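Local coordinates for uncharacterized protein (Mycobacterium tuberculosis, PDB 4Q6U) that is of unknown function but, built from one GAF-like and two PAS-like domains as a triple sensor-domain protein, probably takes part in signal sensing, at residues L115-A120 against S269-P274; R142-D147 against T250-K255. All blocks are in the same frame, centred on the assembly; numbering follows the deposited sequence.

Contact 1: residues L115-A120 against S269-P274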
loop_
_atom_site.group_PDB
_atom_site.type_symbol
_atom_site.label_atom_id
_atom_site.label_comp_id
_atom_site.label_asym_id
_atom_site.label_seq_id
_atom_site.Cartn_x
_atom_site.Cartn_y
_atom_site.Cartn_z
ATOM N N LEU B 115 17.295 -19.467 -5.559
ATOM C CA LEU B 115 16.387 -19.578 -4.413
ATOM C C LEU B 115 16.700 -20.804 -3.561
ATOM O O LEU B 115 16.396 -20.837 -2.377
ATOM C CB LEU B 115 14.936 -19.636 -4.883
ATOM C CG LEU B 115 14.543 -18.468 -5.781
ATOM C CD1 LEU B 115 13.102 -18.600 -6.251
ATOM C CD2 LEU B 115 14.778 -17.159 -5.044
ATOM N N THR B 116 17.310 -21.809 -4.169
ATOM C CA THR B 116 17.684 -23.007 -3.423
ATOM C C THR B 116 18.885 -22.713 -2.526
ATOM O O THR B 116 18.920 -23.130 -1.375
ATOM C CB THR B 116 18.009 -24.184 -4.353
ATOM O OG1 THR B 116 16.883 -24.458 -5.196
ATOM C CG2 THR B 116 18.346 -25.433 -3.539
ATOM N N ARG B 117 19.863 -21.983 -3.057
ATOM C CA ARG B 117 21.028 -21.573 -2.272
ATOM C C ARG B 117 20.704 -20.402 -1.355
ATOM O O ARG B 117 21.296 -20.244 -0.287
ATOM C CB ARG B 117 22.189 -21.188 -3.193
ATOM C CG ARG B 117 22.731 -22.316 -4.047
ATOM C CD ARG B 117 23.806 -21.800 -5.003
ATOM N NE ARG B 117 24.940 -21.222 -4.288
ATOM C CZ ARG B 117 25.614 -20.146 -4.684
ATOM N NH1 ARG B 117 25.275 -19.510 -5.800
ATOM N NH2 ARG B 117 26.628 -19.700 -3.957
ATOM N N GLY B 118 19.766 -19.565 -1.782
ATOM C CA GLY B 118 19.502 -18.329 -1.084
ATOM C C GLY B 118 20.565 -17.292 -1.393
ATOM O O GLY B 118 20.895 -16.471 -0.535
ATOM N N VAL B 119 21.090 -17.312 -2.626
ATOM C CA VAL B 119 22.210 -16.451 -2.983
ATOM C C VAL B 119 22.006 -15.766 -4.345
ATOM O O VAL B 119 21.535 -16.383 -5.293
ATOM C CB VAL B 119 23.540 -17.259 -3.004
ATOM C CG1 VAL B 119 24.692 -16.418 -3.529
ATOM C CG2 VAL B 119 23.867 -17.805 -1.610
ATOM N N ALA B 120 22.350 -14.485 -4.418
ATOM C CA ALA B 120 22.225 -13.715 -5.647
ATOM C C ALA B 120 23.571 -13.550 -6.351
ATOM O O ALA B 120 24.619 -13.465 -5.714
ATOM C CB ALA B 120 21.620 -12.346 -5.357
ATOM N N SER B 269 28.236 -14.671 5.356
ATOM C CA SER B 269 27.568 -15.946 5.592
ATOM C C SER B 269 26.357 -16.149 4.672
ATOM O O SER B 269 25.707 -17.191 4.727
ATOM C CB SER B 269 27.157 -16.079 7.067
ATOM O OG SER B 269 26.181 -15.107 7.416
ATOM N N ALA B 270 26.069 -15.178 3.806
ATOM C CA ALA B 270 24.986 -15.352 2.842
ATOM C C ALA B 270 25.284 -16.543 1.931
ATOM O O ALA B 270 24.405 -17.365 1.658
ATOM C CB ALA B 270 24.784 -14.093 2.018
ATOM N N ALA B 271 26.534 -16.653 1.492
ATOM C CA ALA B 271 26.898 -17.708 0.553
ATOM C C ALA B 271 27.925 -18.703 1.102
ATOM O O ALA B 271 28.128 -19.768 0.515
ATOM C CB ALA B 271 27.428 -17.083 -0.749
ATOM N N ASP B 272 28.570 -18.378 2.218
ATOM C CA ASP B 272 29.676 -19.216 2.687
ATOM C C ASP B 272 29.577 -19.505 4.161
ATOM O O ASP B 272 29.387 -18.601 4.959
ATOM C CB ASP B 272 31.012 -18.540 2.388
ATOM C CG ASP B 272 32.198 -19.497 2.461
ATOM O OD1 ASP B 272 32.007 -20.730 2.404
ATOM O OD2 ASP B 272 33.337 -19.001 2.555
ATOM N N GLY B 273 29.738 -20.778 4.508
ATOM C CA GLY B 273 29.801 -21.206 5.888
ATOM C C GLY B 273 28.458 -21.417 6.544
ATOM O O GLY B 273 27.412 -21.295 5.907
ATOM N N PRO B 274 28.481 -21.747 7.835
ATOM C CA PRO B 274 27.255 -21.946 8.614
ATOM C C PRO B 274 26.462 -20.647 8.705
ATOM O O PRO B 274 27.074 -19.585 8.818
ATOM C CB PRO B 274 27.778 -22.390 9.984
ATOM C CG PRO B 274 29.183 -21.870 10.046
ATOM C CD PRO B 274 29.701 -21.941 8.640
HETATM O O HOH W 1 26.271 -20.862 -1.248
#
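Water 1 is gripped by two hydrogen bonds, one from each side of the contact: it accepts from Arg117 NH2 at 3.0 Å and donates to Ala271 O at 2.8 Å. No direct hydrogen bond joins residues 115-120 to 269-274, so the water makes the polar link between them. Arginine suits the exposed turn because its long chain brings a donor to the water while its guanidinium folds back over Val119, at the start of the next strand. That turning back comes at CG-CD, where chi3 is 61° after an extended chi2, and it leaves Val119 CB 3.8 Å above one face of the guanidinium, over its centre. Arg117 NH2 also comes to 4.2 Å from Ala271 CB. Residues 115-118 link strands 109-114 and 119-121, and Gly118 and Val119 both face Asp114 in a G1 beta bulge, with Gly118 supplying the positive phi (77°) that glycine tolerates most easily. Strand 119-121 is the outermost of the five-stranded antiparallel sheet of the PAS-like middle domain, so Val119 at its start can meet the 269-274 loop of the C-terminal domain. With CG1 anti to the backbone N (chi1 173°), Val119 CG2 reaches across to Ala271 CB at 3.7 Å and lies 3.3 Å from Ala270 O, while Val119 CG1 comes to 4.0 Å from the same Ala271 CB. The small methyl of Ala271 thus touches both branches of the valine, and its backbone carbonyl stays accessible to the water. Arg275, the next residue of the same loop, donates to Arg117 O.

Contact 2: residues R142-D147 against T250-K255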
loop_
_atom_site.group_PDB
_atom_site.type_symbol
_atom_site.label_atom_id
_atom_site.label_comp_id
_atom_site.label_asym_id
_atom_site.label_seq_id
_atom_site.Cartn_x
_atom_site.Cartn_y
_atom_site.Cartn_z
ATOM N N ARG B 142 25.996 -12.711 -3.044
ATOM C CA ARG B 142 25.222 -11.627 -2.448
ATOM C C ARG B 142 23.992 -12.157 -1.725
ATOM O O ARG B 142 23.329 -13.075 -2.208
ATOM C CB ARG B 142 24.783 -10.614 -3.528
ATOM C CG ARG B 142 25.934 -9.937 -4.277
ATOM C CD ARG B 142 25.434 -9.150 -5.502
ATOM N NE ARG B 142 24.542 -8.054 -5.129
ATOM C CZ ARG B 142 24.950 -6.894 -4.611
ATOM N NH1 ARG B 142 26.243 -6.673 -4.404
ATOM N NH2 ARG B 142 24.060 -5.948 -4.306
ATOM N N ALA B 143 23.689 -11.582 -0.564
ATOM C CA ALA B 143 22.413 -11.845 0.081
ATOM C C ALA B 143 21.329 -11.145 -0.721
ATOM O O ALA B 143 21.579 -10.093 -1.328
ATOM C CB ALA B 143 22.416 -11.363 1.527
ATOM N N PHE B 144 20.138 -11.732 -0.740
ATOM C CA PHE B 144 18.994 -11.087 -1.385
ATOM C C PHE B 144 18.808 -9.681 -0.814
ATOM O O PHE B 144 18.443 -8.756 -1.533
ATOM C CB PHE B 144 17.709 -11.908 -1.199
ATOM C CG PHE B 144 17.743 -13.270 -1.844
ATOM C CD1 PHE B 144 18.654 -13.571 -2.846
ATOM C CD2 PHE B 144 16.855 -14.257 -1.437
ATOM C CE1 PHE B 144 18.683 -14.829 -3.439
ATOM C CE2 PHE B 144 16.869 -15.516 -2.026
ATOM C CZ PHE B 144 17.785 -15.806 -3.033
ATOM N N ALA B 145 19.092 -9.509 0.474
ATOM C CA ALA B 145 18.892 -8.205 1.113
ATOM C C ALA B 145 19.897 -7.148 0.621
ATOM O O ALA B 145 19.764 -5.967 0.950
ATOM C CB ALA B 145 18.964 -8.345 2.664
ATOM N N GLU B 146 20.888 -7.560 -0.177
ATOM C CA GLU B 146 21.819 -6.603 -0.783
ATOM C C GLU B 146 21.296 -6.082 -2.131
ATOM O O GLU B 146 21.782 -5.075 -2.653
ATOM C CB GLU B 146 23.218 -7.237 -0.967
ATOM C CG GLU B 146 23.883 -7.654 0.360
ATOM C CD GLU B 146 25.276 -8.252 0.190
ATOM O OE1 GLU B 146 25.386 -9.496 0.209
ATOM O OE2 GLU B 146 26.261 -7.487 0.066
ATOM N N ASP B 147 20.315 -6.781 -2.699
ATOM C CA ASP B 147 19.717 -6.374 -3.969
ATOM C C ASP B 147 18.410 -5.598 -3.741
ATOM O O ASP B 147 17.996 -4.809 -4.575
ATOM C CB ASP B 147 19.465 -7.597 -4.855
ATOM C CG ASP B 147 20.737 -8.112 -5.511
ATOM O OD1 ASP B 147 21.828 -7.607 -5.162
ATOM O OD2 ASP B 147 20.634 -9.009 -6.380
ATOM N N THR B 250 15.106 -21.802 5.987
ATOM C CA THR B 250 16.539 -21.841 5.714
ATOM C C THR B 250 17.351 -20.768 6.444
ATOM O O THR B 250 18.581 -20.807 6.428
ATOM C CB THR B 250 16.795 -21.696 4.205
ATOM O OG1 THR B 250 16.199 -20.480 3.737
ATOM C CG2 THR B 250 16.185 -22.868 3.447
ATOM N N TRP B 251 16.651 -19.827 7.079
ATOM C CA TRP B 251 17.241 -18.619 7.671
ATOM C C TRP B 251 17.926 -17.732 6.618
ATOM O O TRP B 251 18.817 -16.943 6.932
ATOM C CB TRP B 251 18.234 -18.963 8.790
ATOM C CG TRP B 251 18.394 -17.823 9.755
ATOM C CD1 TRP B 251 19.452 -16.961 9.847
ATOM C CD2 TRP B 251 17.440 -17.394 10.739
ATOM N NE1 TRP B 251 19.219 -16.030 10.834
ATOM C CE2 TRP B 251 17.993 -16.275 11.399
ATOM C CE3 TRP B 251 16.175 -17.850 11.128
ATOM C CZ2 TRP B 251 17.325 -15.608 12.430
ATOM C CZ3 TRP B 251 15.513 -17.186 12.155
ATOM C CH2 TRP B 251 16.088 -16.076 12.791
ATOM N N THR B 252 17.505 -17.863 5.368
ATOM C CA THR B 252 18.012 -16.996 4.318
ATOM C C THR B 252 17.536 -15.566 4.568
ATOM O O THR B 252 16.354 -15.337 4.839
ATOM C CB THR B 252 17.551 -17.465 2.929
ATOM O OG1 THR B 252 18.086 -18.766 2.662
ATOM C CG2 THR B 252 18.017 -16.491 1.849
ATOM N N LEU B 253 18.454 -14.610 4.511
ATOM C CA LEU B 253 18.095 -13.209 4.716
ATOM C C LEU B 253 17.483 -12.627 3.439
ATOM O O LEU B 253 18.072 -12.734 2.354
ATOM C CB LEU B 253 19.326 -12.414 5.142
ATOM C CG LEU B 253 19.158 -10.930 5.440
ATOM C CD1 LEU B 253 18.250 -10.705 6.642
ATOM C CD2 LEU B 253 20.529 -10.315 5.672
ATOM N N LEU B 254 16.302 -12.021 3.564
ATOM C CA LEU B 254 15.579 -11.516 2.389
ATOM C C LEU B 254 15.648 -10.001 2.236
ATOM O O LEU B 254 15.921 -9.491 1.145
ATOM C CB LEU B 254 14.110 -11.932 2.446
ATOM C CG LEU B 254 13.796 -13.415 2.628
ATOM C CD1 LEU B 254 12.304 -13.593 2.828
ATOM C CD2 LEU B 254 14.294 -14.250 1.440
ATOM N N LYS B 255 15.384 -9.280 3.324
ATOM C CA LYS B 255 15.281 -7.828 3.254
ATOM C C LYS B 255 15.521 -7.165 4.599
ATOM O O LYS B 255 15.037 -7.645 5.619
ATOM C CB LYS B 255 13.898 -7.410 2.743
ATOM C CG LYS B 255 13.774 -5.900 2.560
ATOM C CD LYS B 255 12.404 -5.495 2.119
ATOM C CE LYS B 255 12.317 -3.990 1.988
ATOM N NZ LYS B 255 12.857 -3.464 0.697
HETATM O O HOH W 2 20.090 -14.009 0.836
#
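Ala145 sits at the tight centre of the contact, its CA 3.2 Å from Leu254 O and its CB 3.8 Å from Leu253 CG. A methyl suits this spot, where the two backbones draw close: the CA atoms of Ala145 and Lys255 are only 4.2 Å apart. Leu253 presents its branch point, CG being anti to the backbone N (chi1 -179°). Beside this, Phe144 lies alongside Leu254, whose CD2 meets the ring edge in its plane at Phe144 CD2, 3.9 Å away; the ring also stacks with Trp113. Leu254 and Lys255 both face Leu245, a classic beta bulge in the C-terminal PAS-like sheet. Packing loosens toward Thr252: the two side chains cross obliquely, Thr252 CG2 lying 4.1 Å from Phe144 CD2, and beyond it Thr250 and Trp251 are poorly ordered. Water 2 accepts from Phe144 N and donates to Leu253 O, 2.8 Å from each. Arg142 NE and NH2 grip Asp147 OD1 side-on and Glu146 OE1 takes the N-H of Ala143, bracing the turn, whereas Glu146 OE2 pairs with Arg267 and Lys255 NZ with Glu157. Apolar contact and a water join the segments while ionic ties flank them, so specificity probably comes from fit plus neighbouring charges.

Along the chain the segments run 115-120, 142-147, 250-255, 269-274, so both segments of contact 2 fall between those of contact 1. Both contacts join the middle PAS-like domain to the C-terminal one, and their centres lie about 8 Å apart. On the middle-domain side they touch directly: Ala120 N and Arg142 O are 2.8 Å apart, probably hydrogen-bonded, and the Phe144 ring packs on Gly118, Phe144 CZ lying 3.6 Å from Gly118 C. On the other side, strand 253-256 is the outer strand of the C-terminal sheet, and 269-274 belongs to the loop that follows it. These neighbouring patches hold the two domains side by side in this structure; whether the arrangement changes on sensing is not established.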